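Local coordinates for protein leucine aminopeptidase 1 (Caenorhabditis elegans, PDB 2HC9) that removes N-terminal amino acids, preferably leucine, from peptides as a two-zinc aminopeptidase of the M17 family, and probably acts as a digestive enzyme, at residues G84-T88 and N89-I93; K95-K98 and P99-Y102; I177-P180 and A181-T185; A378-D382 and E383-N387; D430-P433 and S434-A437. The protein carries 1 engineered substitution. All blocks are in the same frame, centred on the assembly; numbering follows the deposited sequence. Where two conformers were deposited one is given.

Interaction 1: residues G84-T88 and N89-I93; sequences GNTPT and NAHSI
Thr-86 and Asn-89 are joined by a backbone hydrogen bond that closes a type I beta turn. Asn-89 N donates to Thr-86 O over 3.0 Å, with the donor well above the carbonyl plane. Ala-90 N donates to Thr-88 OG1 at 3.1 Å and 140°, a bent bond at the start of helix 90-97. Thr-88 chi1 is 73°, which sets OG1 between its own backbone N and carbonyl carbon. Thr-86 OG1 accepts from Thr-88 N at 3.1 Å, an ST turn, and from Thr-88 OG1 at 2.8 Å. It also hydrogen-bonds to Lys-394 O. The loop leads from strand 72-77 of the N-terminal domain into helix 90-97, and through Lys-394 it meets helix 383-396 of the catalytic domain. Apolar contact is slight: Thr-86 CG2 meets the edge of the His-91 ring, in its plane, 3.9 Å from ND1. A valine in place of Thr-86 would probably leave Thr-88 N and Thr-88 OG1 without their acceptor and Lys-394 O without its hydroxyl mate. Water 1 links the two segments, donating to Asn-85 OD1 at 2.8 Å and bonding to His-91 ND1 at 3.0 Å. Asn-85 ND2 hydrogen-bonds to Asp-408 OD2 of the second subunit.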
loop_
_atom_site.group_PDB
_atom_site.type_symbol
_atom_site.label_atom_id
_atom_site.label_comp_id
_atom_site.label_asym_id
_atom_site.label_seq_id
_atom_site.Cartn_x
_atom_site.Cartn_y
_atom_site.Cartn_z
ATOM N N GLY A 84 -20.093 -25.728 18.169
ATOM C CA GLY A 84 -20.006 -24.252 18.046
ATOM C C GLY A 84 -21.195 -23.613 17.322
ATOM O O GLY A 84 -21.398 -22.386 17.395
ATOM N N ASN A 85 -22.003 -24.451 16.670
ATOM C CA ASN A 85 -23.174 -24.006 15.912
ATOM C C ASN A 85 -24.390 -23.959 16.848
ATOM O O ASN A 85 -24.290 -24.308 18.015
ATOM C CB ASN A 85 -23.408 -24.997 14.770
ATOM C CG ASN A 85 -24.340 -24.458 13.670
ATOM O OD1 ASN A 85 -24.932 -23.367 13.782
ATOM N ND2 ASN A 85 -24.482 -25.247 12.607
ATOM N N THR A 86 -25.533 -23.511 16.343
ATOM C CA THR A 86 -26.810 -23.762 17.021
ATOM C C THR A 86 -27.380 -25.101 16.533
ATOM O O THR A 86 -27.369 -25.389 15.320
ATOM C CB THR A 86 -27.821 -22.595 16.758
ATOM O OG1 THR A 86 -29.137 -22.988 17.189
ATOM C CG2 THR A 86 -27.849 -22.220 15.253
ATOM N N PRO A 87 -27.916 -25.915 17.460
ATOM C CA PRO A 87 -28.538 -27.166 17.008
ATOM C C PRO A 87 -29.827 -26.944 16.204
ATOM O O PRO A 87 -30.313 -27.864 15.544
ATOM C CB PRO A 87 -28.850 -27.907 18.308
ATOM C CG PRO A 87 -28.972 -26.839 19.348
ATOM C CD PRO A 87 -28.019 -25.725 18.921
ATOM N N THR A 88 -30.342 -25.718 16.227
ATOM C CA THR A 88 -31.486 -25.353 15.362
ATOM C C THR A 88 -31.110 -25.316 13.890
ATOM O O THR A 88 -31.984 -25.428 13.025
ATOM C CB THR A 88 -32.062 -23.970 15.725
ATOM O OG1 THR A 88 -31.148 -22.957 15.289
ATOM C CG2 THR A 88 -32.304 -23.817 17.228
ATOM N N ASN A 89 -29.818 -25.097 13.599
ATOM C CA ASN A 89 -29.347 -24.896 12.198
ATOM C C ASN A 89 -30.134 -23.788 11.468
ATOM O O ASN A 89 -30.350 -23.845 10.257
ATOM C CB ASN A 89 -29.414 -26.203 11.394
ATOM C CG ASN A 89 -28.297 -27.165 11.742
ATOM O OD1 ASN A 89 -28.528 -28.360 11.930
ATOM N ND2 ASN A 89 -27.087 -26.645 11.857
ATOM N N ALA A 90 -30.570 -22.780 12.216
ATOM C CA ALA A 90 -31.474 -21.774 11.643
ATOM C C ALA A 90 -30.822 -21.017 10.509
ATOM O O ALA A 90 -31.495 -20.656 9.550
ATOM C CB ALA A 90 -31.984 -20.830 12.712
ATOM N N HIS A 91 -29.496 -20.804 10.581
ATOM C CA HIS A 91 -28.793 -20.159 9.463
ATOM C C HIS A 91 -28.977 -20.836 8.115
ATOM O O HIS A 91 -28.940 -20.151 7.092
ATOM C CB HIS A 91 -27.310 -19.957 9.766
ATOM C CG HIS A 91 -27.083 -19.172 11.005
ATOM N ND1 HIS A 91 -27.201 -19.732 12.257
ATOM C CD2 HIS A 91 -26.830 -17.856 11.200
ATOM C CE1 HIS A 91 -26.982 -18.809 13.170
ATOM N NE2 HIS A 91 -26.759 -17.662 12.560
ATOM N N SER A 92 -29.167 -22.161 8.116
ATOM C CA SER A 92 -29.405 -22.916 6.885
ATOM C C SER A 92 -30.696 -22.489 6.198
ATOM O O SER A 92 -30.782 -22.483 4.969
ATOM C CB SER A 92 -29.467 -24.427 7.160
ATOM O OG SER A 92 -28.229 -24.924 7.634
ATOM N N ILE A 93 -31.717 -22.169 6.996
ATOM C CA ILE A 93 -32.979 -21.633 6.410
ATOM C C ILE A 93 -32.696 -20.320 5.690
ATOM O O ILE A 93 -33.032 -20.158 4.532
ATOM C CB ILE A 93 -34.069 -21.402 7.473
ATOM C CG1 ILE A 93 -34.461 -22.755 8.105
ATOM C CG2 ILE A 93 -35.300 -20.676 6.840
ATOM C CD1 ILE A 93 -35.361 -22.603 9.323
HETATM O O HOH W 1 -26.956 -22.690 11.931
#

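Interaction 2: residues K95-K98 and P99-Y102; sequences KELK and PINY. With SO4 (sulfate ion), chain E.
Leu-97 lays its CD1 methyl against CD1 of Ile-100, 3.8 Å away, the two side chains crossing at a slant. The same Leu-97 CD1 lies 3.9 Å from Tyr-102 OH, and the tyrosine side chain runs at about a right angle to the leucine. With Leu-97 CG anti to the backbone N (chi1 178°), the bend at chi2 (58°) turns CD1 back toward Ile-100 and Tyr-102. Ile-21, Ile-75 and Phe-111 of the neighbouring strands also touch Leu-97. Here helix 90-97 of the N-terminal domain gives way to the loop before strand 108-114, through a type I beta turn from Leu-97 to Ile-100. Ile-100 N donates to Leu-97 O over 2.8 Å, at 152°. Water 2 sits within hydrogen-bonding distance of both Leu-97 O and Ile-100 O. Pro-99 has no N-H to give, and its CD sits 3.2 Å from Lys-95 O. Lys-98 bends at chi2 and chi4 and carries NZ to a sulfate ion, probably from the crystallisation liquor. Lys-98 NZ hydrogen-bonds to sulfate O3 at 3.0 Å and weakly to sulfate O1 at 2.9 Å. Arg-467 also holds this anion. A methionine in place of Lys-98 would probably leave the sulfate without this positive partner.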
loop_
_atom_site.group_PDB
_atom_site.type_symbol
_atom_site.label_atom_id
_atom_site.label_comp_id
_atom_site.label_asym_id
_atom_site.label_seq_id
_atom_site.Cartn_x
_atom_site.Cartn_y
_atom_site.Cartn_z
ATOM N N LYS A 95 -29.880 -19.195 4.508
ATOM C CA LYS A 95 -29.043 -19.440 3.323
ATOM C C LYS A 95 -29.843 -19.885 2.089
ATOM O O LYS A 95 -29.575 -19.456 0.960
ATOM C CB LYS A 95 -27.980 -20.502 3.657
ATOM C CG LYS A 95 -27.042 -20.810 2.497
ATOM C CD LYS A 95 -26.007 -21.847 2.832
ATOM C CE LYS A 95 -26.637 -23.223 2.999
ATOM N NZ LYS A 95 -26.591 -23.627 4.435
ATOM N N GLU A 96 -30.815 -20.769 2.307
ATOM C CA GLU A 96 -31.599 -21.337 1.213
ATOM C C GLU A 96 -32.737 -20.419 0.778
ATOM O O GLU A 96 -33.125 -20.409 -0.389
ATOM C CB GLU A 96 -32.185 -22.706 1.624
ATOM C CG GLU A 96 -31.128 -23.786 1.940
ATOM C CD GLU A 96 -30.141 -24.083 0.803
ATOM O OE1 GLU A 96 -30.365 -23.687 -0.351
ATOM O OE2 GLU A 96 -29.129 -24.766 1.078
ATOM N N LEU A 97 -33.266 -19.653 1.726
ATOM C CA LEU A 97 -34.461 -18.844 1.472
ATOM C C LEU A 97 -34.122 -17.454 0.905
ATOM O O LEU A 97 -34.813 -16.947 0.026
ATOM C CB LEU A 97 -35.299 -18.719 2.747
ATOM C CG LEU A 97 -36.586 -17.859 2.716
ATOM C CD1 LEU A 97 -37.583 -18.340 1.644
ATOM C CD2 LEU A 97 -37.242 -17.791 4.104
ATOM N N LYS A 98 -33.069 -16.827 1.426
ATOM C CA LYS A 98 -32.743 -15.450 1.021
ATOM C C LYS A 98 -32.664 -15.257 -0.492
ATOM O O LYS A 98 -33.131 -14.232 -0.989
ATOM C CB LYS A 98 -31.464 -14.948 1.738
ATOM C CG LYS A 98 -31.139 -13.478 1.555
ATOM C CD LYS A 98 -32.224 -12.589 2.165
ATOM C CE LYS A 98 -31.985 -11.127 1.806
ATOM N NZ LYS A 98 -32.490 -10.879 0.453
ATOM N N PRO A 99 -32.100 -16.234 -1.247
ATOM C CA PRO A 99 -32.095 -16.088 -2.709
ATOM C C PRO A 99 -33.435 -16.150 -3.416
ATOM O O PRO A 99 -33.525 -15.726 -4.574
ATOM C CB PRO A 99 -31.261 -17.300 -3.180
ATOM C CG PRO A 99 -30.438 -17.668 -1.995
ATOM C CD PRO A 99 -31.362 -17.455 -0.852
ATOM N N ILE A 100 -34.449 -16.731 -2.777
ATOM C CA ILE A 100 -35.706 -16.944 -3.472
ATOM C C ILE A 100 -36.383 -15.625 -3.827
ATOM O O ILE A 100 -36.528 -14.742 -2.989
ATOM C CB ILE A 100 -36.655 -17.855 -2.690
ATOM C CG1 ILE A 100 -36.048 -19.259 -2.577
ATOM C CG2 ILE A 100 -38.051 -17.901 -3.362
ATOM C CD1 ILE A 100 -36.856 -20.168 -1.642
ATOM N N ASN A 101 -36.798 -15.521 -5.088
ATOM C CA ASN A 101 -37.666 -14.434 -5.534
ATOM C C ASN A 101 -39.056 -14.926 -5.883
ATOM O O ASN A 101 -39.217 -16.060 -6.350
ATOM C CB ASN A 101 -37.024 -13.726 -6.716
ATOM C CG ASN A 101 -35.710 -13.065 -6.340
ATOM O OD1 ASN A 101 -35.563 -12.519 -5.245
ATOM N ND2 ASN A 101 -34.736 -13.145 -7.239
ATOM N N TYR A 102 -40.065 -14.092 -5.636
ATOM C CA TYR A 102 -41.465 -14.468 -5.922
ATOM C C TYR A 102 -41.898 -13.761 -7.213
ATOM O O TYR A 102 -41.515 -12.602 -7.450
ATOM C CB TYR A 102 -42.387 -14.080 -4.745
ATOM C CG TYR A 102 -41.847 -14.557 -3.425
ATOM C CD1 TYR A 102 -41.971 -15.896 -3.055
ATOM C CD2 TYR A 102 -41.174 -13.679 -2.549
ATOM C CE1 TYR A 102 -41.448 -16.360 -1.869
ATOM C CE2 TYR A 102 -40.633 -14.151 -1.321
ATOM C CZ TYR A 102 -40.785 -15.498 -1.001
ATOM O OH TYR A 102 -40.282 -16.012 0.175
HETATM S S SO4 E . -33.134 -8.154 -1.678
HETATM O O1 SO4 E . -34.090 -9.210 -1.326
HETATM O O2 SO4 E . -33.831 -6.874 -1.822
HETATM O O3 SO4 E . -32.109 -8.093 -0.618
HETATM O O4 SO4 E . -32.479 -8.420 -2.959
HETATM O O HOH W 2 -36.175 -14.608 -0.211
#

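Interaction 3: residues I177-P180 and A181-T185; sequences IDTP and ANILT
Pro-180 O is gripped by two backbone donors of the 181-185 loop. Leu-184 N comes to Pro-180 O in the carbonyl plane at 2.9 Å and 166°. Ile-183 N lies 3.1 Å from Pro-180 O but stands above that plane. Thr-179 CG2 meets Ile-183 CG2 at 3.7 Å and Leu-184 CB at 3.8 Å, crossing both side chains at about right angles. With Thr-179 chi1 at -56°, the methyl lies opposite the backbone N and faces these partners, while OG1 turns back to Arg-175 O. Pro-180 and Ile-183 lie side by side and point the same way, with CG of Pro-180 3.9 Å from CD1 of Ile-183. Asn-182 OD1 approaches Pro-180 CB at 3.2 Å. Its ND2 bonds to Ile-319 O of the third subunit. The loop joins helix 157-178 to helix 186-199. Leu-184 centres an inverse gamma turn, closed weakly by Thr-185 N on Ile-183 O, and Thr-185 caps the second helix through OG1 to Ala-188 N. The Ala-181 side chain lies about 9 Å from those of Asp-257 and Asp-275, which bind zinc. With two main-chain donors, the Pro-180 carbonyl depends little on polar side chains, and those of Thr-179 and Asn-182 serve other partners.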
loop_
_atom_site.group_PDB
_atom_site.type_symbol
_atom_site.label_atom_id
_atom_site.label_comp_id
_atom_site.label_asym_id
_atom_site.label_seq_id
_atom_site.Cartn_x
_atom_site.Cartn_y
_atom_site.Cartn_z
ATOM N N ILE A 177 -31.183 -0.539 9.768
ATOM C CA ILE A 177 -29.817 -0.765 9.287
ATOM C C ILE A 177 -29.685 -0.489 7.791
ATOM O O ILE A 177 -28.715 0.155 7.372
ATOM C CB ILE A 177 -29.352 -2.198 9.642
ATOM C CG1 ILE A 177 -29.097 -2.262 11.165
ATOM C CG2 ILE A 177 -28.087 -2.641 8.806
ATOM C CD1 ILE A 177 -28.954 -3.704 11.689
ATOM N N ASP A 178 -30.653 -0.953 6.988
ATOM C CA ASP A 178 -30.534 -0.862 5.507
ATOM C C ASP A 178 -30.760 0.555 4.984
ATOM O O ASP A 178 -30.361 0.859 3.871
ATOM C CB ASP A 178 -31.572 -1.762 4.818
ATOM C CG ASP A 178 -31.330 -3.248 5.053
ATOM O OD1 ASP A 178 -30.203 -3.623 5.449
ATOM O OD2 ASP A 178 -32.269 -4.040 4.807
ATOM N N THR A 179 -31.437 1.392 5.770
ATOM C CA THR A 179 -31.801 2.751 5.330
ATOM C C THR A 179 -30.505 3.585 5.249
ATOM O O THR A 179 -29.723 3.604 6.184
ATOM C CB THR A 179 -32.799 3.424 6.342
ATOM O OG1 THR A 179 -33.968 2.591 6.503
ATOM C CG2 THR A 179 -33.224 4.804 5.890
ATOM N N PRO A 180 -30.276 4.268 4.117
ATOM C CA PRO A 180 -29.057 5.075 4.019
ATOM C C PRO A 180 -29.087 6.229 5.004
ATOM O O PRO A 180 -30.158 6.679 5.386
ATOM C CB PRO A 180 -29.102 5.625 2.597
ATOM C CG PRO A 180 -30.547 5.579 2.192
ATOM C CD PRO A 180 -31.118 4.361 2.909
ATOM N N ALA A 181 -27.921 6.712 5.410
ATOM C CA ALA A 181 -27.874 7.716 6.467
ATOM C C ALA A 181 -28.300 9.120 6.042
ATOM O O ALA A 181 -28.541 9.971 6.912
ATOM C CB ALA A 181 -26.475 7.768 7.074
ATOM N N ASN A 182 -28.366 9.395 4.733
ATOM C CA ASN A 182 -28.988 10.662 4.298
ATOM C C ASN A 182 -30.482 10.720 4.624
ATOM O O ASN A 182 -31.098 11.790 4.669
ATOM C CB ASN A 182 -28.699 11.010 2.834
ATOM C CG ASN A 182 -29.242 9.990 1.874
ATOM O OD1 ASN A 182 -29.232 8.785 2.159
ATOM N ND2 ASN A 182 -29.705 10.452 0.717
ATOM N N ILE A 183 -31.051 9.556 4.901
ATOM C CA ILE A 183 -32.441 9.485 5.346
ATOM C C ILE A 183 -32.503 9.200 6.850
ATOM O O ILE A 183 -33.149 9.940 7.612
ATOM C CB ILE A 183 -33.174 8.396 4.549
ATOM C CG1 ILE A 183 -33.172 8.776 3.053
ATOM C CG2 ILE A 183 -34.598 8.181 5.093
ATOM C CD1 ILE A 183 -33.826 7.750 2.145
ATOM N N LEU A 184 -31.831 8.127 7.280
ATOM C CA LEU A 184 -31.756 7.826 8.724
ATOM C C LEU A 184 -30.623 8.619 9.359
ATOM O O LEU A 184 -29.527 8.105 9.645
ATOM C CB LEU A 184 -31.676 6.316 9.020
ATOM C CG LEU A 184 -31.914 5.991 10.512
ATOM C CD1 LEU A 184 -33.436 6.015 10.898
ATOM C CD2 LEU A 184 -31.315 4.632 10.846
ATOM N N THR A 185 -30.895 9.897 9.581
ATOM C CA THR A 185 -29.971 10.781 10.290
ATOM C C THR A 185 -30.043 10.548 11.803
ATOM O O THR A 185 -30.895 9.788 12.267
ATOM C CB THR A 185 -30.380 12.251 10.017
ATOM O OG1 THR A 185 -31.729 12.427 10.471
ATOM C CG2 THR A 185 -30.290 12.577 8.490
#

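Interaction 4: residues A378-D382 and E383-N387; sequences AMTND and EQLEN
A beta-alpha-beta unit of the catalytic domain turns here from strand 376-380 into helix 383-396, which leads on to strand 400-402. Asp-382 is the N-cap of the helix. Its OD2 accepts from Leu-385 N at 2.9 Å and 152°, through the lone pair that points away from OD1. The carboxylate gets there because chi1 is -167°, with CG opposite the backbone N. A negative charge at this helix start probably suits the helix dipole. The carbonyl of Asp-382 begins the helical bonding: Glu-386 N donates to Asp-382 O at 3.0 Å, nearly along the C=O axis. Thr-380 fixes the approach to the cap. Its OG1 accepts from Asp-382 N at 3.1 Å in a nearly straight bond, an ST turn. The same OG1 bonds to Trp-453 O on strand 452-457. On the other branch, Thr-380 CG2 packs on Glu-386 CB at 3.5 Å. The carboxylate of Glu-386 makes a salt bridge to Arg-83 of the second subunit, which also bonds to Thr-380 O, so the turn lies at a subunit interface. Water 3 spans the strand and the helix, accepting from Thr-380 N at 2.9 Å and lying 2.7 Å from Glu-386 OE2.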
loop_
_atom_site.group_PDB
_atom_site.type_symbol
_atom_site.label_atom_id
_atom_site.label_comp_id
_atom_site.label_asym_id
_atom_site.label_seq_id
_atom_site.Cartn_x
_atom_site.Cartn_y
_atom_site.Cartn_z
ATOM N N ALA A 378 -18.850 -11.814 22.821
ATOM C CA ALA A 378 -19.274 -11.331 24.137
ATOM C C ALA A 378 -18.125 -11.292 25.145
ATOM O O ALA A 378 -17.419 -12.306 25.336
ATOM C CB ALA A 378 -20.385 -12.235 24.700
ATOM N N MET A 379 -17.965 -10.149 25.783
ATOM C CA MET A 379 -16.983 -9.998 26.855
ATOM C C MET A 379 -17.695 -9.532 28.116
ATOM O O MET A 379 -18.365 -8.488 28.124
ATOM C CB MET A 379 -15.920 -8.990 26.430
ATOM C CG MET A 379 -14.713 -8.960 27.383
ATOM S SD MET A 379 -13.584 -7.612 26.952
ATOM C CE MET A 379 -14.453 -6.203 27.626
ATOM N N THR A 380 -17.561 -10.322 29.185
ATOM C CA THR A 380 -18.285 -10.043 30.422
ATOM C C THR A 380 -17.442 -10.354 31.670
ATOM O O THR A 380 -16.621 -11.283 31.666
ATOM C CB THR A 380 -19.640 -10.817 30.476
ATOM O OG1 THR A 380 -20.302 -10.550 31.721
ATOM C CG2 THR A 380 -19.430 -12.348 30.325
ATOM N N ASN A 381 -17.667 -9.582 32.726
ATOM C CA ASN A 381 -17.072 -9.852 34.046
ATOM C C ASN A 381 -17.726 -11.020 34.767
ATOM O O ASN A 381 -17.242 -11.455 35.811
ATOM C CB ASN A 381 -17.074 -8.601 34.940
ATOM C CG ASN A 381 -18.475 -8.195 35.391
ATOM O OD1 ASN A 381 -19.440 -8.345 34.643
ATOM N ND2 ASN A 381 -18.586 -7.691 36.620
ATOM N N ASP A 382 -18.827 -11.527 34.215
ATOM C CA ASP A 382 -19.614 -12.563 34.896
ATOM C C ASP A 382 -19.655 -13.874 34.118
ATOM O O ASP A 382 -20.307 -13.980 33.081
ATOM C CB ASP A 382 -21.034 -12.047 35.203
ATOM C CG ASP A 382 -21.783 -12.956 36.174
ATOM O OD1 ASP A 382 -21.725 -12.700 37.396
ATOM O OD2 ASP A 382 -22.424 -13.911 35.710
ATOM N N GLU A 383 -18.955 -14.887 34.627
ATOM C CA GLU A 383 -18.870 -16.177 33.934
ATOM C C GLU A 383 -20.217 -16.858 33.679
ATOM O O GLU A 383 -20.461 -17.421 32.593
ATOM C CB GLU A 383 -17.932 -17.125 34.694
ATOM C CG GLU A 383 -17.609 -18.377 33.893
ATOM C CD GLU A 383 -16.651 -19.333 34.621
ATOM O OE1 GLU A 383 -16.121 -18.996 35.696
ATOM O OE2 GLU A 383 -16.439 -20.431 34.112
ATOM N N GLN A 384 -21.096 -16.820 34.679
ATOM C CA GLN A 384 -22.421 -17.417 34.512
ATOM C C GLN A 384 -23.209 -16.716 33.400
ATOM O O GLN A 384 -23.881 -17.379 32.597
ATOM C CB GLN A 384 -23.203 -17.335 35.813
ATOM C CG GLN A 384 -22.749 -18.349 36.843
ATOM C CD GLN A 384 -23.425 -18.120 38.177
ATOM O OE1 GLN A 384 -24.565 -18.534 38.385
ATOM N NE2 GLN A 384 -22.733 -17.443 39.082
ATOM N N LEU A 385 -23.123 -15.390 33.356
ATOM C CA LEU A 385 -23.815 -14.640 32.286
ATOM C C LEU A 385 -23.218 -15.005 30.907
ATOM O O LEU A 385 -23.945 -15.115 29.903
ATOM C CB LEU A 385 -23.759 -13.141 32.564
ATOM C CG LEU A 385 -24.495 -12.216 31.573
ATOM C CD1 LEU A 385 -25.946 -12.657 31.428
ATOM C CD2 LEU A 385 -24.407 -10.770 32.082
ATOM N N GLU A 386 -21.897 -15.189 30.853
ATOM C CA GLU A 386 -21.251 -15.629 29.632
ATOM C C GLU A 386 -21.861 -16.949 29.129
ATOM O O GLU A 386 -22.274 -17.057 27.976
ATOM C CB GLU A 386 -19.726 -15.774 29.820
ATOM C CG GLU A 386 -19.015 -16.123 28.524
ATOM C CD GLU A 386 -17.519 -16.367 28.741
ATOM O OE1 GLU A 386 -17.093 -17.538 28.773
ATOM O OE2 GLU A 386 -16.786 -15.393 28.903
ATOM N N ASN A 387 -21.926 -17.956 29.996
ATOM C CA ASN A 387 -22.582 -19.219 29.643
ATOM C C ASN A 387 -24.034 -19.029 29.245
ATOM O O ASN A 387 -24.500 -19.631 28.283
ATOM C CB ASN A 387 -22.473 -20.220 30.802
ATOM C CG ASN A 387 -21.035 -20.616 31.078
ATOM O OD1 ASN A 387 -20.214 -20.693 30.165
ATOM N ND2 ASN A 387 -20.728 -20.865 32.336
HETATM O O HOH W 3 -16.219 -12.774 28.532
#

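Interaction 5: residues D430-P433 and S434-A437; sequences DGPP and SAVA
Val-436 chi1 is 172°, which puts CG1 opposite the backbone N and leaves CG2 beside it, turned back to the residues before the helix. Val-436 CG2 lies 3.6 Å from Pro-432 O and 3.9 Å from Gly-431 CA. Gly-431 has no side chain, and a CB on it would run into this methyl. The backbone of Pro-432 is extended, with psi 130°, and the chain becomes helical at Pro-433. This aims Pro-432 O at the first turn of the helix. Val-436 N donates to Pro-432 O at 3.1 Å in a nearly straight bond of 164°. Ala-435 N adds a weak, bent bond to Pro-432 O at 2.9 Å. Pro-432 is therefore the N-cap of helix 433-442 in the catalytic domain, and Pro-433 is its first residue. A proline fits there, since the first turn of a helix needs no N-H from it. The next bond in the series runs from Ala-437 N to Pro-433 O, 2.9 Å. Beside this backbone path the Pro-432 ring leans on Ala-435, with CG 3.9 Å from its CB methyl. Ser-434 OG bonds to the hydroxyl of Thr-364, a residue of the bicarbonate pocket. The side chain of Ala-437 lies about 3 Å from that of Arg-338, the predicted active-site arginine. Trp-369 of the second subunit packs on both Pro-432 and Pro-433.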
loop_
_atom_site.group_PDB
_atom_site.type_symbol
_atom_site.label_atom_id
_atom_site.label_comp_id
_atom_site.label_asym_id
_atom_site.label_seq_id
_atom_site.Cartn_x
_atom_site.Cartn_y
_atom_site.Cartn_z
ATOM N N ASP A 430 -1.278 -6.478 23.449
ATOM C CA ASP A 430 -1.326 -7.817 24.043
ATOM C C ASP A 430 -2.707 -8.454 23.945
ATOM O O ASP A 430 -2.803 -9.655 23.868
ATOM C CB ASP A 430 -0.914 -7.769 25.500
ATOM C CG ASP A 430 0.600 -7.669 25.677
ATOM O OD1 ASP A 430 1.347 -7.962 24.725
ATOM O OD2 ASP A 430 1.025 -7.302 26.785
ATOM N N GLY A 431 -3.768 -7.651 24.003
ATOM C CA GLY A 431 -5.131 -8.210 23.934
ATOM C C GLY A 431 -5.635 -8.430 22.518
ATOM O O GLY A 431 -5.150 -7.795 21.568
ATOM N N PRO A 432 -6.657 -9.279 22.367
ATOM C CA PRO A 432 -7.392 -9.265 21.077
ATOM C C PRO A 432 -7.947 -7.830 20.897
ATOM O O PRO A 432 -8.484 -7.280 21.854
ATOM C CB PRO A 432 -8.566 -10.240 21.320
ATOM C CG PRO A 432 -8.271 -10.966 22.609
ATOM C CD PRO A 432 -7.246 -10.189 23.377
ATOM N N PRO A 433 -7.743 -7.187 19.729
ATOM C CA PRO A 433 -8.243 -5.810 19.564
ATOM C C PRO A 433 -9.715 -5.596 19.912
ATOM O O PRO A 433 -10.055 -4.537 20.489
ATOM C CB PRO A 433 -7.968 -5.512 18.076
ATOM C CG PRO A 433 -6.718 -6.344 17.794
ATOM C CD PRO A 433 -6.957 -7.625 18.557
ATOM N N SER A 434 -10.573 -6.584 19.617
ATOM C CA SER A 434 -12.003 -6.478 19.983
ATOM C C SER A 434 -12.237 -6.447 21.492
ATOM O O SER A 434 -13.179 -5.804 21.970
ATOM C CB SER A 434 -12.831 -7.594 19.348
ATOM O OG SER A 434 -12.639 -7.572 17.940
ATOM N N ALA A 435 -11.371 -7.130 22.240
ATOM C CA ALA A 435 -11.462 -7.155 23.697
ATOM C C ALA A 435 -10.994 -5.816 24.252
ATOM O O ALA A 435 -11.626 -5.245 25.146
ATOM C CB ALA A 435 -10.577 -8.297 24.249
ATOM N N VAL A 436 -9.898 -5.304 23.698
ATOM C CA VAL A 436 -9.358 -4.020 24.127
ATOM C C VAL A 436 -10.390 -2.904 23.890
ATOM O O VAL A 436 -10.601 -2.038 24.752
ATOM C CB VAL A 436 -7.991 -3.725 23.415
ATOM C CG1 VAL A 436 -7.522 -2.295 23.709
ATOM C CG2 VAL A 436 -6.951 -4.728 23.910
ATOM N N ALA A 437 -11.069 -2.974 22.744
ATOM C CA ALA A 437 -12.138 -2.029 22.429
ATOM C C ALA A 437 -13.224 -2.084 23.506
ATOM O O ALA A 437 -13.702 -1.054 23.965
ATOM C CB ALA A 437 -12.745 -2.369 21.031
#

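All five contacts are local turns, met in series along the chain; none nests in or crosses another. Interaction 1 closes the turn into helix 90-97 and interaction 2 the turn out of it, their centres about 17 Å apart, both in the N-terminal domain. Interaction 3 shapes the loop between helices 157-178 and 186-199. Arg-467 bonds to the sulfate of interaction 2 and to Asp-178 of interaction 3. Interactions 4 and 5 start helices 383-396 and 433-442 in the catalytic domain. They touch where Met-379 SD packs on Ala-435 O, 3.6 Å away. Interactions 1, 4 and 5 all meet the second subunit, whereas interaction 3 meets the third.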